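Local coordinates for uncharacterized protein (Bacteroides caccae, PDB 3NO2), which is of unknown function but folds as a six-bladed beta-propeller related to the Mal s 1 allergenic protein-like family, at residues Pro32-Lys35 / Gly36-Cys39. Sequence-based numbering, arbitrary orientation.
Sequences PLEK and GWEC
Glu34 lays its aliphatic stem along one face of the Trp37 indole. Glu34 CB sits over the ring system, 3.6 Å from Trp37 CE2. Glu34 CG makes a CH-pi contact, 3.6 Å from the centroid of the Trp37 six-membered ring and almost on its normal. A bend at chi2 (-62°) turns the Glu34 carboxylate away from the ring, its plane 81° from that of the indole. Leu33 meets the same indole at its edge, with Leu33 CD2 in the ring plane and 3.9 Å from Trp37 CE3. The other methyl, Leu33 CD1, reaches Cys39 CB at 3.7 Å, and both residues are buried. A type II beta turn from Glu34 to Trp37 brings the Glu34 stem and the indole together. Trp37 N donates to Glu34 O at 2.9 Å, which closes the turn. Gly36 takes the third turn position with a positive phi (91°). The Trp37 ring also stacks with Tyr54, and Cys39 packs on Ile17 of strand 16-21. This is a glycine-containing type II beta turn in a connection between blades of the propeller, leading from outermost strand 26-32 of one four-stranded sheet to strand 41-44 of the next.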
loop_
_atom_site.group_PDB
_atom_site.type_symbol
_atom_site.label_atom_id
_atom_site.label_comp_id
_atom_site.label_asym_id
_atom_site.label_seq_id
_atom_site.Cartn_x
_atom_site.Cartn_y
_atom_site.Cartn_z
ATOM N N PRO A 32 -0.330 -18.635 2.721
ATOM C CA PRO A 32 1.036 -18.668 2.226
ATOM C C PRO A 32 1.224 -17.973 0.878
ATOM O O PRO A 32 0.331 -17.951 0.016
ATOM C CB PRO A 32 1.286 -20.166 2.061
ATOM C CG PRO A 32 -0.040 -20.690 1.666
ATOM C CD PRO A 32 -1.046 -19.914 2.504
ATOM N N LEU A 33 2.407 -17.388 0.698
ATOM C CA LEU A 33 2.838 -16.886 -0.588
ATOM C C LEU A 33 3.860 -17.880 -1.165
ATOM O O LEU A 33 4.626 -18.508 -0.430
ATOM C CB LEU A 33 3.446 -15.499 -0.478
ATOM C CG LEU A 33 2.534 -14.445 0.157
ATOM C CD1 LEU A 33 3.254 -13.119 0.242
ATOM C CD2 LEU A 33 1.226 -14.269 -0.639
ATOM N N GLU A 34 3.935 -17.944 -2.482
ATOM C CA GLU A 34 4.816 -18.897 -3.174
ATOM C C GLU A 34 6.166 -18.308 -3.520
ATOM O O GLU A 34 6.409 -17.103 -3.426
ATOM C CB GLU A 34 4.107 -19.371 -4.452
ATOM C CG GLU A 34 2.709 -19.917 -4.174
ATOM C CD GLU A 34 2.676 -21.131 -3.274
ATOM O OE1 GLU A 34 3.556 -22.015 -3.439
ATOM O OE2 GLU A 34 1.780 -21.253 -2.431
ATOM N N LYS A 35 7.074 -19.186 -3.938
ATOM C CA LYS A 35 8.394 -18.793 -4.363
ATOM C C LYS A 35 8.340 -17.804 -5.480
ATOM O O LYS A 35 7.707 -18.001 -6.528
ATOM C CB LYS A 35 9.173 -20.029 -4.824
ATOM C CG LYS A 35 10.626 -19.739 -5.157
ATOM C CD LYS A 35 11.380 -21.003 -5.596
ATOM C CE LYS A 35 12.848 -20.697 -5.968
ATOM N NZ LYS A 35 13.504 -21.909 -6.592
ATOM N N GLY A 36 9.026 -16.671 -5.278
ATOM C CA GLY A 36 9.043 -15.612 -6.270
ATOM C C GLY A 36 7.939 -14.573 -6.095
ATOM O O GLY A 36 7.930 -13.544 -6.807
ATOM N N TRP A 37 6.999 -14.818 -5.186
ATOM C CA TRP A 37 5.925 -13.863 -4.943
ATOM C C TRP A 37 6.406 -12.734 -4.030
ATOM O O TRP A 37 7.290 -12.915 -3.199
ATOM C CB TRP A 37 4.703 -14.571 -4.338
ATOM C CG TRP A 37 3.949 -15.430 -5.298
ATOM C CD1 TRP A 37 4.392 -15.885 -6.525
ATOM C CD2 TRP A 37 2.658 -16.020 -5.110
ATOM N NE1 TRP A 37 3.460 -16.683 -7.101
ATOM C CE2 TRP A 37 2.377 -16.771 -6.270
ATOM C CE3 TRP A 37 1.677 -15.944 -4.115
ATOM C CZ2 TRP A 37 1.169 -17.474 -6.436
ATOM C CZ3 TRP A 37 0.499 -16.639 -4.290
ATOM C CH2 TRP A 37 0.245 -17.383 -5.433
ATOM N N GLU A 38 5.871 -11.545 -4.222
ATOM C CA GLU A 38 6.177 -10.389 -3.414
ATOM C C GLU A 38 4.875 -9.658 -3.207
ATOM O O GLU A 38 4.276 -9.218 -4.206
ATOM C CB GLU A 38 7.183 -9.448 -4.088
ATOM C CG GLU A 38 7.574 -8.256 -3.236
ATOM C CD GLU A 38 8.294 -7.141 -3.925
ATOM O OE1 GLU A 38 8.261 -7.014 -5.175
ATOM O OE2 GLU A 38 8.863 -6.291 -3.175
ATOM N N CYS A 39 4.429 -9.509 -1.958
ATOM C CA CYS A 39 3.173 -8.847 -1.625
ATOM C C CYS A 39 3.401 -7.490 -1.001
ATOM O O CYS A 39 3.915 -7.377 0.113
ATOM C CB CYS A 39 2.326 -9.694 -0.689
ATOM S SG CYS A 39 0.814 -8.872 -0.173
#